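Local structure of putative O-Methyltransferase (Corynebacterium glutamicum, 3DR5) at residues Ala164-Asp172 against Asp179-Asp187. The protein probably acts as an S-adenosyl-L-methionine-dependent O-methyltransferase, although its substrate is unknown. Sequence-based numbering, arbitrary orientation.
Sequences ALLDGTIAD and DTQAARDAD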
ATOM      1  N   ALA A 164      -4.544 -12.117   7.992  1.00 34.25           N
ATOM      2  CA  ALA A 164      -5.376 -13.060   7.256  1.00 35.10           C
ATOM      3  C   ALA A 164      -4.686 -14.266   6.637  1.00 37.45           C
ATOM      4  O   ALA A 164      -5.353 -15.201   6.177  1.00 36.35           O
ATOM      5  CB  ALA A 164      -6.140 -12.315   6.180  1.00 34.18           C
ATOM      6  N   LEU A 165      -3.359 -14.248   6.630  1.00 38.68           N
ATOM      7  CA  LEU A 165      -2.585 -15.319   6.027  1.00 41.51           C
ATOM      8  C   LEU A 165      -1.939 -16.245   7.048  1.00 43.63           C
ATOM      9  O   LEU A 165      -1.310 -17.240   6.688  1.00 44.67           O
ATOM     10  CB  LEU A 165      -1.506 -14.717   5.125  1.00 40.59           C
ATOM     11  CG  LEU A 165      -1.968 -13.897   3.916  1.00 37.73           C
ATOM     12  CD1 LEU A 165      -0.821 -13.051   3.380  1.00 39.58           C
ATOM     13  CD2 LEU A 165      -2.486 -14.833   2.836  1.00 42.32           C
ATOM     14  N   LEU A 166      -2.107 -15.907   8.320  1.00 46.20           N
ATOM     15  CA  LEU A 166      -1.543 -16.681   9.416  1.00 47.74           C
ATOM     16  C   LEU A 166      -0.086 -17.072   9.193  1.00 49.34           C
ATOM     17  O   LEU A 166       0.276 -18.250   9.261  1.00 48.89           O
ATOM     18  CB  LEU A 166      -2.406 -17.925   9.690  1.00 47.18           C
ATOM     19  CG  LEU A 166      -3.822 -17.620  10.209  1.00 47.23           C
ATOM     20  CD1 LEU A 166      -4.588 -18.910  10.464  1.00 48.55           C
ATOM     21  CD2 LEU A 166      -3.719 -16.808  11.488  1.00 48.26           C
ATOM     22  N   ASP A 167       0.740 -16.067   8.910  1.00 51.27           N
ATOM     23  CA  ASP A 167       2.170 -16.267   8.716  1.00 52.31           C
ATOM     24  C   ASP A 167       2.539 -17.261   7.618  1.00 53.19           C
ATOM     25  O   ASP A 167       3.662 -17.773   7.587  1.00 53.46           O
ATOM     26  CB  ASP A 167       2.792 -16.711  10.040  1.00 53.31           C
ATOM     27  CG  ASP A 167       2.869 -15.585  11.059  1.00 54.32           C
ATOM     28  OD1 ASP A 167       3.432 -14.527  10.717  1.00 57.29           O
ATOM     29  OD2 ASP A 167       2.384 -15.758  12.199  1.00 59.10           O
ATOM     30  N   GLY A 168       1.592 -17.523   6.721  1.00 54.04           N
ATOM     31  CA  GLY A 168       1.826 -18.465   5.647  1.00 56.23           C
ATOM     32  C   GLY A 168       1.403 -19.864   6.068  1.00 58.04           C
ATOM     33  O   GLY A 168       1.381 -20.792   5.260  1.00 57.65           O
ATOM     34  N   THR A 169       1.073 -20.013   7.348  1.00 59.91           N
ATOM     35  CA  THR A 169       0.639 -21.288   7.921  1.00 61.31           C
ATOM     36  C   THR A 169      -0.225 -22.102   6.968  1.00 62.28           C
ATOM     37  O   THR A 169      -0.111 -23.330   6.924  1.00 63.59           O
ATOM     38  CB  THR A 169      -0.160 -21.059   9.234  1.00 60.94           C
ATOM     39  OG1 THR A 169       0.745 -20.901  10.334  1.00 60.61           O
ATOM     40  CG2 THR A 169      -1.114 -22.215   9.513  1.00 62.48           C
ATOM     41  N   ILE A 170      -1.085 -21.424   6.210  1.00 63.65           N
ATOM     42  CA  ILE A 170      -1.979 -22.124   5.294  1.00 65.26           C
ATOM     43  C   ILE A 170      -1.244 -22.891   4.191  1.00 67.56           C
ATOM     44  O   ILE A 170      -0.039 -22.740   4.022  1.00 67.27           O
ATOM     45  CB  ILE A 170      -3.074 -21.162   4.726  1.00 64.43           C
ATOM     46  CG1 ILE A 170      -2.447 -19.921   4.113  1.00 65.08           C
ATOM     47  CG2 ILE A 170      -4.023 -20.755   5.865  1.00 63.91           C
ATOM     48  CD1 ILE A 170      -3.467 -18.876   3.707  1.00 61.22           C
ATOM     49  N   ALA A 171      -1.982 -23.713   3.448  1.00 71.03           N
ATOM     50  CA  ALA A 171      -1.417 -24.586   2.413  1.00 74.04           C
ATOM     51  C   ALA A 171      -0.328 -25.436   3.084  1.00 76.78           C
ATOM     52  O   ALA A 171       0.851 -25.374   2.714  1.00 77.43           O
ATOM     53  CB  ALA A 171      -0.818 -23.785   1.273  1.00 74.35           C
ATOM     54  N   ASP A 172      -0.724 -26.239   4.068  1.00 79.39           N
ATOM     55  CA  ASP A 172       0.218 -27.096   4.791  1.00 81.44           C
ATOM     56  C   ASP A 172      -0.519 -28.342   5.274  1.00 82.22           C
ATOM     57  O   ASP A 172      -1.390 -28.263   6.139  1.00 83.14           O
ATOM     58  CB  ASP A 172       0.786 -26.331   5.989  1.00 81.68           C
ATOM     59  CG  ASP A 172       2.136 -26.842   6.437  1.00 85.84           C
ATOM     60  OD1 ASP A 172       2.378 -28.058   6.341  1.00 90.92           O
ATOM     61  OD2 ASP A 172       2.952 -26.023   6.906  1.00 87.39           O
ATOM     62  N   ASP A 179      -9.313 -22.919  12.295  1.00 61.40           N
ATOM     63  CA  ASP A 179      -8.904 -21.615  11.783  1.00 61.31           C
ATOM     64  C   ASP A 179      -8.160 -21.599  10.460  1.00 61.77           C
ATOM     65  O   ASP A 179      -8.563 -20.896   9.526  1.00 62.54           O
ATOM     66  CB  ASP A 179      -8.104 -20.863  12.858  1.00 60.28           C
ATOM     67  CG  ASP A 179      -9.003 -20.312  13.973  1.00 60.29           C
ATOM     68  OD1 ASP A 179     -10.244 -20.257  13.779  1.00 56.76           O
ATOM     69  OD2 ASP A 179      -8.466 -19.922  15.033  1.00 58.00           O
ATOM     70  N   THR A 180      -7.085 -22.372  10.382  1.00 61.26           N
ATOM     71  CA  THR A 180      -6.290 -22.439   9.171  1.00 60.59           C
ATOM     72  C   THR A 180      -7.188 -22.749   7.968  1.00 59.22           C
ATOM     73  O   THR A 180      -7.006 -22.192   6.880  1.00 59.51           O
ATOM     74  CB  THR A 180      -5.194 -23.526   9.296  1.00 60.28           C
ATOM     75  OG1 THR A 180      -4.119 -23.222   8.402  1.00 63.84           O
ATOM     76  CG2 THR A 180      -5.743 -24.903   8.936  1.00 62.53           C
ATOM     77  N   GLN A 181      -8.157 -23.638   8.172  1.00 57.42           N
ATOM     78  CA  GLN A 181      -9.079 -24.043   7.114  1.00 56.34           C
ATOM     79  C   GLN A 181     -10.018 -22.912   6.708  1.00 54.30           C
ATOM     80  O   GLN A 181     -10.401 -22.804   5.537  1.00 55.01           O
ATOM     81  CB  GLN A 181      -9.897 -25.254   7.574  1.00 56.61           C
ATOM     82  CG  GLN A 181     -10.749 -25.897   6.500  1.00 60.31           C
ATOM     83  CD  GLN A 181     -11.400 -27.182   6.986  1.00 66.50           C
ATOM     84  OE1 GLN A 181     -10.913 -27.814   7.925  1.00 68.79           O
ATOM     85  NE2 GLN A 181     -12.486 -27.587   6.332  1.00 65.27           N
ATOM     86  N   ALA A 182     -10.385 -22.074   7.675  1.00 52.30           N
ATOM     87  CA  ALA A 182     -11.269 -20.944   7.410  1.00 51.70           C
ATOM     88  C   ALA A 182     -10.454 -19.853   6.704  1.00 49.61           C
ATOM     89  O   ALA A 182     -10.925 -19.255   5.735  1.00 48.87           O
ATOM     90  CB  ALA A 182     -11.860 -20.414   8.723  1.00 51.18           C
ATOM     91  N   ALA A 183      -9.236 -19.604   7.187  1.00 47.78           N
ATOM     92  CA  ALA A 183      -8.360 -18.608   6.577  1.00 49.10           C
ATOM     93  C   ALA A 183      -8.050 -19.055   5.130  1.00 50.05           C
ATOM     94  O   ALA A 183      -8.018 -18.231   4.215  1.00 49.60           O
ATOM     95  CB  ALA A 183      -7.069 -18.478   7.391  1.00 47.67           C
ATOM     96  N   ARG A 184      -7.830 -20.356   4.919  1.00 51.31           N
ATOM     97  CA  ARG A 184      -7.545 -20.876   3.578  1.00 52.65           C
ATOM     98  C   ARG A 184      -8.739 -20.640   2.647  1.00 53.41           C
ATOM     99  O   ARG A 184      -8.563 -20.216   1.502  1.00 53.91           O
ATOM    100  CB  ARG A 184      -7.244 -22.373   3.628  1.00 54.06           C
ATOM    101  CG  ARG A 184      -6.117 -22.797   2.698  1.00 57.28           C
ATOM    102  CD  ARG A 184      -6.154 -24.283   2.382  1.00 59.50           C
ATOM    103  NE  ARG A 184      -6.125 -25.125   3.574  1.00 61.89           N
ATOM    104  CZ  ARG A 184      -5.164 -25.096   4.492  1.00 65.18           C
ATOM    105  NH1 ARG A 184      -4.145 -24.265   4.360  1.00 66.46           N
ATOM    106  NH2 ARG A 184      -5.221 -25.901   5.546  1.00 67.83           N
ATOM    107  N   ASP A 185      -9.951 -20.915   3.134  1.00 53.41           N
ATOM    108  CA  ASP A 185     -11.155 -20.719   2.321  1.00 54.19           C
ATOM    109  C   ASP A 185     -11.376 -19.239   2.017  1.00 52.11           C
ATOM    110  O   ASP A 185     -11.829 -18.874   0.926  1.00 51.76           O
ATOM    111  CB  ASP A 185     -12.394 -21.286   3.020  1.00 55.83           C
ATOM    112  CG  ASP A 185     -13.657 -21.084   2.208  1.00 63.25           C
ATOM    113  OD1 ASP A 185     -14.287 -20.014   2.334  1.00 71.31           O
ATOM    114  OD2 ASP A 185     -14.011 -21.992   1.428  1.00 73.27           O
ATOM    115  N   ALA A 186     -11.054 -18.387   2.984  1.00 50.23           N
ATOM    116  CA  ALA A 186     -11.194 -16.945   2.803  1.00 48.60           C
ATOM    117  C   ALA A 186     -10.246 -16.514   1.670  1.00 46.32           C
ATOM    118  O   ALA A 186     -10.658 -15.846   0.725  1.00 45.88           O
ATOM    119  CB  ALA A 186     -10.831 -16.220   4.098  1.00 47.52           C
ATOM    120  N   ASP A 187      -8.977 -16.901   1.769  1.00 45.93           N
ATOM    121  CA  ASP A 187      -7.979 -16.552   0.759  1.00 46.57           C
ATOM    122  C   ASP A 187      -8.454 -17.035  -0.619  1.00 46.63           C
ATOM    123  O   ASP A 187      -8.521 -16.256  -1.576  1.00 46.91           O
ATOM    124  CB  ASP A 187      -6.632 -17.194   1.129  1.00 45.25           C
ATOM    125  CG  ASP A 187      -5.500 -16.766   0.208  1.00 49.55           C
ATOM    126  OD1 ASP A 187      -5.073 -15.586   0.270  1.00 45.87           O
ATOM    127  OD2 ASP A 187      -5.040 -17.616  -0.589  1.00 50.96           O
TER
HETATM  128  O   HOH W   1      -7.141 -15.460   4.398  1.00 34.87           O
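With CG1 lodged between backbone N and carbonyl carbon (chi1 53°), Ile170 turns its CG2 to the helix, where it meets Thr180 O at 3.5 Å and Ala183 CB at 4.1 Å. In this Rossmann-like methyltransferase fold the loop after strand 157-161 thus packs back on helix 178-190, to which it leads. Leu166, its CG opposite the carbonyl carbon (chi1 -66°), brings CD1 to 4.0 Å from Ala183 CB, so one small methyl receives two branched side chains. Thr180 OG1, buried here, has the methyls Thr169 CG2 (3.4 Å) and Ile170 CG2 near it and finds no polar partner in the model. Arg184 curls back beside Ile170, its CG 4.0 Å from Ile170 CB, while Thr180 O lies over one face of the guanidinium. At the far end Leu165 CD2 lies against Asp187, whose carboxylate is engaged elsewhere: OD1 in a salt bridge with Arg200, OD2 in one with Arg191 and in a hydrogen bond with Tyr11 OH of the second subunit; that tyrosine also packs on Ile170. One water joins loop and helix, donating to Ala164 O at 2.5 Å and to Ala183 O at 2.9 Å.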